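Local coordinates for glycosyl hydrolase family 62 protein (PDB 5B6T) that probably releases L-arabinofuranose side chains from arabinoxylan as an alpha-L-arabinofuranosidase of glycoside hydrolase family 62, at residues A[30-35]-A[93-98]; A[39-44]-A[69-74]; A[53-58]-A[64-69]. One frame throughout, in Å; residues are numbered along the deposited sequence. Where two conformers were deposited one is given.

Contact 1 (A[30-35]-A[93-98])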
ATOM      1  N   SER A  30       2.642   4.920   0.884  1.00  6.68           N
ATOM      2  CA  SER A  30       2.796   4.932  -0.547  1.00  6.29           C
ATOM      3  C   SER A  30       4.009   5.810  -0.897  1.00  6.59           C
ATOM      4  O   SER A  30       4.249   6.813  -0.242  1.00  6.91           O
ATOM      5  CB  SER A  30       1.542   5.508  -1.207  1.00  6.41           C
ATOM      6  OG  SER A  30       1.581   5.317  -2.612  1.00  6.16           O
ATOM      7  N   VAL A  31       4.749   5.436  -1.930  1.00  6.48           N
ATOM      8  CA  VAL A  31       6.012   6.101  -2.201  1.00  6.80           C
ATOM      9  C   VAL A  31       6.386   6.195  -3.666  1.00  6.88           C
ATOM     10  O   VAL A  31       6.307   5.225  -4.411  1.00  6.79           O
ATOM     11  CB  VAL A  31       7.165   5.455  -1.402  1.00  6.98           C
ATOM     12  CG1 VAL A  31       7.278   3.958  -1.676  1.00  7.05           C
ATOM     13  CG2 VAL A  31       8.477   6.178  -1.625  1.00  7.07           C
ATOM     14  N   VAL A  32       6.829   7.401  -4.033  1.00  6.93           N
ATOM     15  CA  VAL A  32       7.443   7.655  -5.342  1.00  7.34           C
ATOM     16  C   VAL A  32       8.661   8.554  -5.181  1.00  7.33           C
ATOM     17  O   VAL A  32       8.726   9.387  -4.273  1.00  7.75           O
ATOM     18  CB  VAL A  32       6.473   8.302  -6.361  1.00  7.38           C
ATOM     19  CG1 VAL A  32       5.352   7.341  -6.717  1.00  7.56           C
ATOM     20  CG2 VAL A  32       5.894   9.624  -5.888  1.00  8.01           C
ATOM     21  N   TYR A  33       9.615   8.349  -6.090  1.00  7.81           N
ATOM     22  CA  TYR A  33      10.782   9.228  -6.228  1.00  7.96           C
ATOM     23  C   TYR A  33      10.555  10.098  -7.444  1.00  8.20           C
ATOM     24  O   TYR A  33      10.326   9.592  -8.538  1.00  8.59           O
ATOM     25  CB  TYR A  33      12.053   8.418  -6.400  1.00  8.16           C
ATOM     26  CG  TYR A  33      13.325   9.251  -6.264  1.00  8.28           C
ATOM     27  CD1 TYR A  33      13.781   9.642  -5.021  1.00  7.92           C
ATOM     28  CD2 TYR A  33      14.071   9.620  -7.385  1.00  8.07           C
ATOM     29  CE1 TYR A  33      14.945  10.375  -4.879  1.00  8.00           C
ATOM     30  CE2 TYR A  33      15.218  10.379  -7.261  1.00  7.88           C
ATOM     31  CZ  TYR A  33      15.668  10.738  -6.012  1.00  7.94           C
ATOM     32  OH  TYR A  33      16.855  11.453  -5.881  1.00  8.30           O
ATOM     33  N   HIS A  34      10.572  11.411  -7.238  1.00  8.55           N
ATOM     34  CA  HIS A  34      10.245  12.355  -8.310  1.00  9.57           C
ATOM     35  C   HIS A  34      11.037  13.622  -8.115  1.00  9.89           C
ATOM     36  O   HIS A  34      11.073  14.194  -7.001  1.00  9.79           O
ATOM     37  CB  HIS A  34       8.745  12.664  -8.310  1.00  9.87           C
ATOM     38  CG  HIS A  34       8.343  13.783  -9.216  1.00 11.43           C
ATOM     39  ND1 HIS A  34       8.245  13.625 -10.570  1.00 12.73           N
ATOM     40  CD2 HIS A  34       8.028  15.072  -8.962  1.00 12.55           C
ATOM     41  CE1 HIS A  34       7.863  14.762 -11.124  1.00 13.13           C
ATOM     42  NE2 HIS A  34       7.736  15.660 -10.172  1.00 13.68           N
ATOM     43  N   ASP A  35      11.679  14.046  -9.198  1.00 10.85           N
ATOM     44  CA  ASP A  35      12.533  15.224  -9.180  1.00 12.35           C
ATOM     45  C   ASP A  35      13.441  15.320  -7.965  1.00 11.06           C
ATOM     46  O   ASP A  35      13.459  16.307  -7.251  1.00 11.02           O
ATOM     47  CB  ASP A  35      11.661  16.458  -9.354  1.00 14.32           C
ATOM     48  CG  ASP A  35      11.189  16.610 -10.784  1.00 16.71           C
ATOM     49  OD1 ASP A  35      11.669  15.833 -11.654  1.00 20.49           O
ATOM     50  OD2 ASP A  35      10.349  17.491 -11.042  1.00 20.94           O
ATOM     51  N   ARG A  93      -2.467  14.337 -17.009  1.00 10.19           N
ATOM     52  CA  ARG A  93      -1.404  15.185 -16.452  1.00 11.29           C
ATOM     53  C   ARG A  93      -1.784  15.582 -15.020  1.00 10.73           C
ATOM     54  O   ARG A  93      -1.600  16.728 -14.575  1.00 10.94           O
ATOM     55  CB  ARG A  93      -1.145  16.399 -17.367  1.00 13.66           C
ATOM     56  CG  ARG A  93      -0.627  15.963 -18.736  1.00 15.68           C
ATOM     57  CD  ARG A  93      -0.669  17.030 -19.817  1.00 19.24           C
ATOM     58  NE  ARG A  93      -0.159  18.312 -19.364  1.00 22.48           N
ATOM     59  CZ  ARG A  93       1.108  18.728 -19.446  1.00 26.59           C
ATOM     60  NH1 ARG A  93       2.076  17.962 -19.955  1.00 27.91           N
ATOM     61  NH2 ARG A  93       1.413  19.935 -18.980  1.00 29.79           N
ATOM     62  N   LEU A  94      -2.337  14.620 -14.281  1.00 10.08           N
ATOM     63  CA  LEU A  94      -2.725  14.841 -12.887  1.00  9.89           C
ATOM     64  C   LEU A  94      -2.206  13.685 -12.040  1.00  8.93           C
ATOM     65  O   LEU A  94      -2.328  12.527 -12.452  1.00  9.17           O
ATOM     66  CB  LEU A  94      -4.233  14.835 -12.757  1.00 10.62           C
ATOM     67  CG  LEU A  94      -5.011  16.055 -13.197  1.00 11.74           C
ATOM     68  CD1 LEU A  94      -6.470  15.718 -12.994  1.00 11.73           C
ATOM     69  CD2 LEU A  94      -4.601  17.277 -12.383  1.00 11.81           C
ATOM     70  N   TRP A  95      -1.693  13.999 -10.856  1.00  8.20           N
ATOM     71  CA  TRP A  95      -1.445  13.002  -9.835  1.00  7.96           C
ATOM     72  C   TRP A  95      -2.775  12.661  -9.170  1.00  7.41           C
ATOM     73  O   TRP A  95      -3.657  13.524  -8.975  1.00  7.07           O
ATOM     74  CB  TRP A  95      -0.461  13.497  -8.774  1.00  8.25           C
ATOM     75  CG  TRP A  95       0.910  13.775  -9.274  1.00  8.67           C
ATOM     76  CD1 TRP A  95       1.362  14.937  -9.788  1.00  9.43           C
ATOM     77  CD2 TRP A  95       2.020  12.868  -9.276  1.00  8.61           C
ATOM     78  NE1 TRP A  95       2.695  14.819 -10.125  1.00  9.82           N
ATOM     79  CE2 TRP A  95       3.122  13.561  -9.813  1.00  9.24           C
ATOM     80  CE3 TRP A  95       2.191  11.545  -8.855  1.00  8.80           C
ATOM     81  CZ2 TRP A  95       4.365  12.967  -9.967  1.00  9.38           C
ATOM     82  CZ3 TRP A  95       3.448  10.953  -9.000  1.00  8.90           C
ATOM     83  CH2 TRP A  95       4.511  11.671  -9.565  1.00  9.40           C
ATOM     84  N   TYR A  96      -2.929  11.372  -8.856  1.00  7.20           N
ATOM     85  CA  TYR A  96      -4.037  10.852  -8.067  1.00  7.13           C
ATOM     86  C   TYR A  96      -3.512  10.355  -6.746  1.00  6.86           C
ATOM     87  O   TYR A  96      -2.390   9.786  -6.684  1.00  7.23           O
ATOM     88  CB  TYR A  96      -4.786   9.717  -8.796  1.00  7.42           C
ATOM     89  CG  TYR A  96      -5.792  10.191  -9.801  1.00  7.57           C
ATOM     90  CD1 TYR A  96      -5.399  10.765 -10.989  1.00  7.71           C
ATOM     91  CD2 TYR A  96      -7.155  10.074  -9.551  1.00  7.66           C
ATOM     92  CE1 TYR A  96      -6.335  11.248 -11.905  1.00  7.85           C
ATOM     93  CE2 TYR A  96      -8.082  10.543 -10.448  1.00  8.15           C
ATOM     94  CZ  TYR A  96      -7.679  11.124 -11.616  1.00  8.26           C
ATOM     95  OH  TYR A  96      -8.617  11.600 -12.523  1.00  8.94           O
ATOM     96  N   LEU A  97      -4.324  10.539  -5.709  1.00  6.76           N
ATOM     97  CA  LEU A  97      -4.107   9.961  -4.380  1.00  6.85           C
ATOM     98  C   LEU A  97      -5.402   9.200  -4.051  1.00  7.39           C
ATOM     99  O   LEU A  97      -6.466   9.822  -3.901  1.00  7.12           O
ATOM    100  CB  LEU A  97      -3.858  11.058  -3.339  1.00  7.33           C
ATOM    101  CG  LEU A  97      -3.346  10.572  -1.988  1.00  7.36           C
ATOM    102  CD1 LEU A  97      -1.935   9.964  -2.089  1.00  7.47           C
ATOM    103  CD2 LEU A  97      -3.368  11.692  -0.943  1.00  7.94           C
ATOM    104  N   VAL A  98      -5.282   7.878  -4.050  1.00  6.90           N
ATOM    105  CA  VAL A  98      -6.357   6.947  -3.813  1.00  7.13           C
ATOM    106  C   VAL A  98      -6.289   6.522  -2.353  1.00  7.35           C
ATOM    107  O   VAL A  98      -5.196   6.340  -1.804  1.00  7.67           O
ATOM    108  CB  VAL A  98      -6.236   5.749  -4.776  1.00  7.25           C
ATOM    109  CG1 VAL A  98      -7.164   4.605  -4.382  1.00  7.26           C
ATOM    110  CG2 VAL A  98      -6.519   6.207  -6.178  1.00  7.31           C
TER
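The imidazole of H34 is covered on both faces. Over the centre of one, 4.0 Å above the ring plane, sits CZ2 of W95, and against the other, toward the rim, lies CG of the adjoining D35. The indole takes part through its rim: ND1 of H34 lies in the indole plane beyond CZ2. This is a T-shaped pair, the edge of W95 on the face of H34, with planes at 77° and 5.3 Å between the H34 ring centroid and that of the six-membered ring of W95. With CG of H34 opposite the backbone N (chi1 170°), the imidazole reaches out to meet the indole broadside. Two residues earlier on the same strand, V32 sends CG2 obliquely to CZ3 of W95 at 4.2 Å, so CZ2 and CZ3 of the six-membered ring serve H34 and V32. The backbones stay far apart, with 11.3 Å between CA of V32 and CA of W95, and the long W95 side chain spans the interval between strands 25-34 and 94-100, which belong to different four-stranded sheets, consecutive blades of the propeller. Y88 packs on W95 from its own blade. The join is thus aromatic and apolar: the CZ2 edge faces the imidazole, consistent with a weak C-H to pi attraction, and this approach over the ring face does not use the in-plane directions of the imidazole nitrogens.

Contact 2 (A[39-44]-A[69-74])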
ATOM      1  N   HIS A  39       8.753  11.032  -2.040  1.00  7.49           N
ATOM      2  CA  HIS A  39       7.445  11.562  -1.676  1.00  7.56           C
ATOM      3  C   HIS A  39       6.693  10.401  -1.044  1.00  7.23           C
ATOM      4  O   HIS A  39       6.336   9.444  -1.727  1.00  7.89           O
ATOM      5  CB  HIS A  39       6.695  12.081  -2.901  1.00  7.69           C
ATOM      6  CG  HIS A  39       7.473  13.097  -3.656  1.00  8.34           C
ATOM      7  ND1 HIS A  39       7.353  14.452  -3.449  1.00  8.40           N
ATOM      8  CD2 HIS A  39       8.452  12.947  -4.576  1.00  8.44           C
ATOM      9  CE1 HIS A  39       8.202  15.098  -4.230  1.00  8.73           C
ATOM     10  NE2 HIS A  39       8.894  14.203  -4.914  1.00  8.50           N
ATOM     11  N   VAL A  40       6.472  10.493   0.261  1.00  6.95           N
ATOM     12  CA  VAL A  40       5.805   9.437   0.982  1.00  7.05           C
ATOM     13  C   VAL A  40       4.447   9.966   1.470  1.00  6.71           C
ATOM     14  O   VAL A  40       4.366  11.064   2.053  1.00  7.16           O
ATOM     15  CB  VAL A  40       6.644   8.951   2.180  1.00  7.38           C
ATOM     16  CG1 VAL A  40       5.863   8.001   3.099  1.00  7.99           C
ATOM     17  CG2 VAL A  40       7.963   8.319   1.702  1.00  7.51           C
ATOM     18  N   PHE A  41       3.402   9.189   1.236  1.00  6.68           N
ATOM     19  CA  PHE A  41       2.087   9.440   1.834  1.00  6.70           C
ATOM     20  C   PHE A  41       1.788   8.322   2.787  1.00  6.75           C
ATOM     21  O   PHE A  41       2.075   7.174   2.484  1.00  6.95           O
ATOM     22  CB  PHE A  41       1.013   9.492   0.734  1.00  6.78           C
ATOM     23  CG  PHE A  41       1.217  10.608  -0.239  1.00  6.83           C
ATOM     24  CD1 PHE A  41       2.175  10.533  -1.236  1.00  6.95           C
ATOM     25  CD2 PHE A  41       0.466  11.769  -0.120  1.00  6.98           C
ATOM     26  CE1 PHE A  41       2.397  11.607  -2.090  1.00  7.26           C
ATOM     27  CE2 PHE A  41       0.652  12.810  -1.002  1.00  7.43           C
ATOM     28  CZ  PHE A  41       1.599  12.721  -1.994  1.00  7.63           C
ATOM     29  N   ALA A  42       1.235   8.647   3.964  1.00  6.53           N
ATOM     30  CA  ALA A  42       0.992   7.627   4.969  1.00  6.83           C
ATOM     31  C   ALA A  42      -0.268   7.955   5.733  1.00  6.81           C
ATOM     32  O   ALA A  42      -0.687   9.125   5.761  1.00  7.04           O
ATOM     33  CB  ALA A  42       2.193   7.551   5.918  1.00  6.74           C
ATOM     34  N   SER A  43      -0.854   6.923   6.348  1.00  6.68           N
ATOM     35  CA  SER A  43      -1.917   7.133   7.339  1.00  7.31           C
ATOM     36  C   SER A  43      -1.333   7.607   8.658  1.00  7.34           C
ATOM     37  O   SER A  43      -0.334   7.088   9.122  1.00  7.86           O
ATOM     38  CB  SER A  43      -2.682   5.839   7.633  1.00  7.40           C
ATOM     39  OG  SER A  43      -3.136   5.257   6.438  1.00  7.62           O
ATOM     40  N   THR A  44      -1.984   8.591   9.279  1.00  7.61           N
ATOM     41  CA  THR A  44      -1.796   8.841  10.713  1.00  7.97           C
ATOM     42  C   THR A  44      -2.842   8.035  11.477  1.00  8.06           C
ATOM     43  O   THR A  44      -4.021   8.033  11.085  1.00  7.83           O
ATOM     44  CB  THR A  44      -1.915  10.338  11.052  1.00  8.23           C
ATOM     45  OG1 THR A  44      -3.236  10.843  10.749  1.00  8.81           O
ATOM     46  CG2 THR A  44      -0.917  11.144  10.259  1.00  8.37           C
ATOM     47  N   TYR A  69       3.560  17.241   6.378  1.00  9.34           N
ATOM     48  CA  TYR A  69       2.448  18.110   5.961  1.00  9.04           C
ATOM     49  C   TYR A  69       1.191  17.309   6.193  1.00  9.31           C
ATOM     50  O   TYR A  69       0.902  16.343   5.458  1.00  9.49           O
ATOM     51  CB  TYR A  69       2.542  18.579   4.481  1.00  9.36           C
ATOM     52  CG  TYR A  69       1.629  19.741   4.195  1.00 10.02           C
ATOM     53  CD1 TYR A  69       0.279  19.558   4.050  1.00 10.41           C
ATOM     54  CD2 TYR A  69       2.138  21.028   4.037  1.00 10.63           C
ATOM     55  CE1 TYR A  69      -0.558  20.646   3.806  1.00 10.48           C
ATOM     56  CE2 TYR A  69       1.313  22.108   3.780  1.00 11.03           C
ATOM     57  CZ  TYR A  69      -0.032  21.904   3.666  1.00 10.97           C
ATOM     58  OH  TYR A  69      -0.885  22.977   3.448  1.00 12.32           O
ATOM     59  N   TYR A  70       0.403  17.734   7.181  1.00  8.36           N
ATOM     60  CA  TYR A  70      -0.862  17.088   7.483  1.00  8.70           C
ATOM     61  C   TYR A  70      -1.913  17.469   6.428  1.00  8.72           C
ATOM     62  O   TYR A  70      -2.259  18.635   6.267  1.00  8.04           O
ATOM     63  CB  TYR A  70      -1.311  17.484   8.875  1.00  8.78           C
ATOM     64  CG  TYR A  70      -0.432  16.926   9.980  1.00  8.96           C
ATOM     65  CD1 TYR A  70      -0.412  15.566  10.258  1.00  9.21           C
ATOM     66  CD2 TYR A  70       0.366  17.764  10.763  1.00  9.16           C
ATOM     67  CE1 TYR A  70       0.404  15.036  11.262  1.00  9.07           C
ATOM     68  CE2 TYR A  70       1.168  17.253  11.763  1.00  9.28           C
ATOM     69  CZ  TYR A  70       1.175  15.887  12.024  1.00  8.95           C
ATOM     70  OH  TYR A  70       1.935  15.342  13.055  1.00  9.20           O
ATOM     71  N   LEU A  71      -2.404  16.468   5.691  1.00  9.12           N
ATOM     72  CA  LEU A  71      -3.206  16.755   4.508  1.00  9.17           C
ATOM     73  C   LEU A  71      -4.612  17.230   4.831  1.00  9.48           C
ATOM     74  O   LEU A  71      -5.323  17.688   3.930  1.00  9.45           O
ATOM     75  CB  LEU A  71      -3.218  15.569   3.539  1.00  9.43           C
ATOM     76  CG  LEU A  71      -1.860  15.273   2.915  1.00  9.95           C
ATOM     77  CD1 LEU A  71      -1.947  13.969   2.134  1.00 10.77           C
ATOM     78  CD2 LEU A  71      -1.394  16.417   2.011  1.00  9.89           C
ATOM     79  N   ASP A  72      -5.000  17.179   6.105  1.00 10.19           N
ATOM     80  CA  ASP A  72      -6.266  17.806   6.500  1.00 11.33           C
ATOM     81  C   ASP A  72      -6.251  19.333   6.365  1.00 11.20           C
ATOM     82  O   ASP A  72      -7.309  19.962   6.393  1.00 12.24           O
ATOM     83  CB  ASP A  72      -6.719  17.338   7.901  1.00 12.44           C
ATOM     84  CG  ASP A  72      -5.781  17.773   9.047  1.00 15.01           C
ATOM     85  OD1 ASP A  72      -5.033  18.722   8.924  1.00 18.05           O
ATOM     86  OD2 ASP A  72      -5.927  17.203  10.160  1.00 18.92           O
ATOM     87  N   GLN A  73      -5.075  19.920   6.166  1.00 10.69           N
ATOM     88  CA  GLN A  73      -4.939  21.341   5.856  1.00 10.83           C
ATOM     89  C   GLN A  73      -5.209  21.695   4.378  1.00 10.73           C
ATOM     90  O   GLN A  73      -5.360  22.881   4.027  1.00 10.99           O
ATOM     91  CB  GLN A  73      -3.558  21.869   6.299  1.00 11.70           C
ATOM     92  CG  GLN A  73      -3.308  21.715   7.781  1.00 12.99           C
ATOM     93  CD  GLN A  73      -4.367  22.360   8.632  1.00 14.38           C
ATOM     94  OE1 GLN A  73      -5.166  21.673   9.306  1.00 18.86           O
ATOM     95  NE2 GLN A  73      -4.408  23.663   8.603  1.00 13.57           N
ATOM     96  N   ALA A  74      -5.170  20.672   3.521  1.00 10.17           N
ATOM     97  CA  ALA A  74      -5.530  20.793   2.114  1.00  9.55           C
ATOM     98  C   ALA A  74      -7.041  20.625   2.002  1.00  9.17           C
ATOM     99  O   ALA A  74      -7.722  20.212   2.966  1.00  9.39           O
ATOM    100  CB  ALA A  74      -4.813  19.706   1.283  1.00  9.69           C
TER
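The first four-stranded antiparallel sheet is closed at its outer side by strand 68-70, whose chain then turns through a short 3-10 segment, 71-73. L71 makes the inward contact: its CD1 meets CD2 of F41 at 4.0 Å, arriving at the edge of the phenyl ring and close to its plane. The two side chains run at about a right angle to each other. F41 carries CG opposite its carbonyl carbon (chi1 -63°), which swings the ring out toward L71 although its CB does not point directly there. Nearer the end of the strand, CG2 of T44 approaches the phenol of Y70 at its rim, 4.2 Å from CE1. In the five-bladed beta-propeller of this family, each blade is such a twisted sheet. Here L71 reaches F41 on the face that carries Y54, and Y70 reaches T44 on the other face, that of V53, so the end of the outer strand straddles the edge of the sheet. The turn carries i to i+3 backbone bonds, Q73 N to Y70 O at 3.1 Å and A74 N to L71 O at 3.0 Å, and from it L71 points toward strand 37-46. The ring of Y54 also meets F41 within the blade, and P84 and V86 of the next blade touch it. Polar ties gather at the outer end, where Y70 OH bonds to D19 and its ring receives R21 in a cation-pi contact. R21, which lies outside both segments, also forms a salt bridge with D72, so one guanidinium group serves two residues of the 69-74 segment.

Contact 3 (A[53-58]-A[64-69]). With GOL (glycerol), chain G.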
ATOM      1  N   VAL A  53      -0.877  11.984   5.866  1.00  7.41           N
ATOM      2  CA  VAL A  53       0.262  12.900   5.933  1.00  7.84           C
ATOM      3  C   VAL A  53       1.177  12.698   4.708  1.00  7.46           C
ATOM      4  O   VAL A  53       1.311  11.576   4.188  1.00  7.50           O
ATOM      5  CB  VAL A  53       1.002  12.713   7.269  1.00  7.96           C
ATOM      6  CG1 VAL A  53       1.630  11.343   7.376  1.00  8.03           C
ATOM      7  CG2 VAL A  53       2.007  13.839   7.501  1.00  8.34           C
ATOM      8  N   TYR A  54       1.790  13.807   4.271  1.00  7.34           N
ATOM      9  CA  TYR A  54       2.752  13.852   3.198  1.00  7.54           C
ATOM     10  C   TYR A  54       4.116  14.179   3.802  1.00  8.07           C
ATOM     11  O   TYR A  54       4.237  15.078   4.667  1.00  7.90           O
ATOM     12  CB  TYR A  54       2.363  14.916   2.177  1.00  7.44           C
ATOM     13  CG  TYR A  54       3.422  15.260   1.169  1.00  7.98           C
ATOM     14  CD1 TYR A  54       3.743  14.371   0.144  1.00  7.85           C
ATOM     15  CD2 TYR A  54       4.081  16.498   1.180  1.00  7.90           C
ATOM     16  CE1 TYR A  54       4.710  14.673  -0.797  1.00  8.34           C
ATOM     17  CE2 TYR A  54       5.058  16.793   0.243  1.00  8.26           C
ATOM     18  CZ  TYR A  54       5.359  15.894  -0.762  1.00  8.30           C
ATOM     19  OH  TYR A  54       6.322  16.202  -1.706  1.00  8.94           O
ATOM     20  N   ILE A  55       5.115  13.394   3.393  1.00  8.03           N
ATOM     21  CA  ILE A  55       6.469  13.481   3.913  1.00  8.94           C
ATOM     22  C   ILE A  55       7.420  13.468   2.726  1.00  9.54           C
ATOM     23  O   ILE A  55       7.276  12.628   1.861  1.00  9.38           O
ATOM     24  CB  ILE A  55       6.781  12.277   4.825  1.00  9.44           C
ATOM     25  CG1 ILE A  55       5.640  12.028   5.840  1.00  9.68           C
ATOM     26  CG2 ILE A  55       8.131  12.476   5.522  1.00  9.69           C
ATOM     27  CD1 ILE A  55       5.779  10.722   6.625  1.00  9.97           C
ATOM     28  N   SER A  56       8.381  14.391   2.657  1.00  9.69           N
ATOM     29  CA  SER A  56       9.311  14.381   1.545  0.50  9.78           C
ATOM     30  C   SER A  56      10.733  14.638   2.039  1.00 10.15           C
ATOM     31  O   SER A  56      10.945  15.356   3.011  1.00 10.77           O
ATOM     32  CB  SER A  56       8.873  15.382   0.465  0.50  9.79           C
ATOM     33  OG  SER A  56       9.738  15.418  -0.664  0.50  9.57           O
ATOM     34  N   PHE A  57      11.679  14.003   1.373  1.00  9.56           N
ATOM     35  CA  PHE A  57      13.084  14.036   1.789  1.00  9.86           C
ATOM     36  C   PHE A  57      13.953  13.602   0.612  1.00 10.78           C
ATOM     37  O   PHE A  57      13.523  12.850  -0.271  1.00  9.83           O
ATOM     38  CB  PHE A  57      13.319  13.120   3.017  1.00  9.84           C
ATOM     39  CG  PHE A  57      12.687  11.765   2.908  1.00  9.33           C
ATOM     40  CD1 PHE A  57      11.384  11.561   3.313  1.00  9.86           C
ATOM     41  CD2 PHE A  57      13.403  10.689   2.387  1.00  9.36           C
ATOM     42  CE1 PHE A  57      10.798  10.325   3.191  1.00  9.37           C
ATOM     43  CE2 PHE A  57      12.824   9.451   2.266  1.00  9.57           C
ATOM     44  CZ  PHE A  57      11.515   9.267   2.674  1.00  9.50           C
ATOM     45  N   THR A  58      15.196  14.064   0.610  1.00 12.34           N
ATOM     46  CA  THR A  58      16.087  13.747  -0.496  1.00 14.21           C
ATOM     47  C   THR A  58      16.743  12.386  -0.342  1.00 15.06           C
ATOM     48  O   THR A  58      16.969  11.713  -1.345  1.00 17.08           O
ATOM     49  CB  THR A  58      17.207  14.799  -0.658  1.00 14.93           C
ATOM     50  OG1 THR A  58      17.901  14.904   0.578  1.00 15.74           O
ATOM     51  CG2 THR A  58      16.660  16.150  -1.027  1.00 15.71           C
ATOM     52  N   GLY A  64      13.716  10.456   8.833  1.00 13.79           N
ATOM     53  CA  GLY A  64      13.219  10.671  10.204  1.00 14.47           C
ATOM     54  C   GLY A  64      13.068  12.128  10.595  1.00 14.20           C
ATOM     55  O   GLY A  64      12.201  12.461  11.410  1.00 14.75           O
ATOM     56  N   SER A  65      13.906  12.999  10.037  1.00 13.55           N
ATOM     57  CA  SER A  65      13.873  14.431  10.358  1.00 14.41           C
ATOM     58  C   SER A  65      12.992  15.263   9.418  1.00 13.54           C
ATOM     59  O   SER A  65      12.786  16.458   9.656  1.00 14.20           O
ATOM     60  CB  SER A  65      15.294  14.987  10.378  1.00 15.69           C
ATOM     61  OG  SER A  65      15.889  14.904   9.112  1.00 18.88           O
ATOM     62  N   ALA A  66      12.431  14.628   8.388  1.00 12.12           N
ATOM     63  CA  ALA A  66      11.592  15.317   7.435  1.00 11.78           C
ATOM     64  C   ALA A  66      10.327  15.850   8.120  1.00 11.51           C
ATOM     65  O   ALA A  66       9.758  15.154   8.938  1.00 11.56           O
ATOM     66  CB  ALA A  66      11.234  14.365   6.308  1.00 11.49           C
ATOM     67  N   SER A  67       9.908  17.063   7.784  1.00 12.57           N
ATOM     68  CA  SER A  67       8.663  17.625   8.275  1.00 12.86           C
ATOM     69  C   SER A  67       7.461  16.852   7.718  1.00 12.06           C
ATOM     70  O   SER A  67       7.532  16.218   6.659  1.00 12.03           O
ATOM     71  CB  SER A  67       8.535  19.090   7.848  1.00 13.68           C
ATOM     72  OG  SER A  67       8.675  19.221   6.444  1.00 16.99           O
ATOM     73  N   PHE A  68       6.387  16.895   8.473  1.00 11.60           N
ATOM     74  CA  PHE A  68       5.103  16.375   8.036  1.00 10.77           C
ATOM     75  C   PHE A  68       4.265  17.507   7.473  1.00 10.49           C
ATOM     76  O   PHE A  68       4.230  18.604   8.042  1.00 10.40           O
ATOM     77  CB  PHE A  68       4.367  15.792   9.228  1.00 10.90           C
ATOM     78  CG  PHE A  68       4.837  14.418   9.664  1.00 10.65           C
ATOM     79  CD1 PHE A  68       5.978  13.807   9.131  1.00 10.32           C
ATOM     80  CD2 PHE A  68       4.091  13.713  10.596  1.00 10.59           C
ATOM     81  CE1 PHE A  68       6.377  12.542   9.556  1.00 10.56           C
ATOM     82  CE2 PHE A  68       4.474  12.450  11.009  1.00 10.78           C
ATOM     83  CZ  PHE A  68       5.625  11.859  10.479  1.00 10.39           C
ATOM     84  N   TYR A  69       3.560  17.241   6.378  1.00  9.34           N
ATOM     85  CA  TYR A  69       2.448  18.110   5.961  1.00  9.04           C
ATOM     86  C   TYR A  69       1.191  17.309   6.193  1.00  9.31           C
ATOM     87  O   TYR A  69       0.902  16.343   5.458  1.00  9.49           O
ATOM     88  CB  TYR A  69       2.542  18.579   4.481  1.00  9.36           C
ATOM     89  CG  TYR A  69       1.629  19.741   4.195  1.00 10.02           C
ATOM     90  CD1 TYR A  69       0.279  19.558   4.050  1.00 10.41           C
ATOM     91  CD2 TYR A  69       2.138  21.028   4.037  1.00 10.63           C
ATOM     92  CE1 TYR A  69      -0.558  20.646   3.806  1.00 10.48           C
ATOM     93  CE2 TYR A  69       1.313  22.108   3.780  1.00 11.03           C
ATOM     94  CZ  TYR A  69      -0.032  21.904   3.666  1.00 10.97           C
ATOM     95  OH  TYR A  69      -0.885  22.977   3.448  1.00 12.32           O
TER
HETATM   96  C1  GOL G 504       7.695  19.431   2.760  1.00 19.35           C
HETATM   97  O1  GOL G 504       7.584  19.098   1.349  1.00 22.13           O
HETATM   98  C2  GOL G 504       6.589  18.726   3.558  1.00 19.36           C
HETATM   99  O2  GOL G 504       6.497  19.266   4.894  1.00 18.44           O
HETATM  100  C3  GOL G 504       6.832  17.213   3.655  1.00 18.17           C
HETATM  101  O3  GOL G 504       8.150  16.849   4.180  1.00 17.11           O
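I55 and F68 lie side by side across the hairpin and point the same way, CD1 of I55 coming within 3.5 Å of CE1 of F68. V53, on the same face of the sheet, crosses F68 obliquely and sets CG2 3.5 Å from F68 CB, so V53 and I55 both meet the F68 ring obliquely, from the same side of its plane. The torsion of V53 that turns CG2 away from its own backbone N also brings this methyl close to Y69 O. On the opposite face Y54 and Y69 are paired, CB of Y69 lying at the edge of the Y54 ring, 4.2 Å from CD2. Two nearly straight bonds join their backbones, Y54 N to Y69 O at 2.9 Å and Y69 N to Y54 O at 2.8 Å, making an antiparallel hydrogen-bonded pair. Farther along, A66 tucks CB against CG2 of I55 at 3.7 Å and also meets CB of F57. Strands 49-57 and 68-70 form the outer hairpin of the blade, and Y54 OH ties it inward through H39. Between S56 and S67 a glycerol, probably from the crystallisation liquor, stands in for direct pairing: its O3 accepts from S56 N at 2.9 Å and donates to S67 O at 2.6 Å. S67 OG bonds O2 of the same molecule. Direct backbone bonding at Y54 and Y69 thus gives way to a hydroxyl bridge, while apolar packing continues on the face of I55.

Overall arrangement
After strand 7-9, which joins a different sheet, the chain enters strand 25-34, turns into 37-46, then 49-57 and 68-70, completing one propeller blade before passing to the next at 82-89 and 94-100. Contact 3 closes the shortest loop, the outer hairpin. Contact 2 encloses it, returning the chain after 68-70 to the second strand, and shares Y69 with it. Contact 1 encloses both and joins the first blade to the second. None of the three cross. V40 N and I55 O link contacts 2 and 3 by a backbone hydrogen bond, V32 and H39 link contacts 1 and 2 likewise, and L97 packs on F41 across the blade interface.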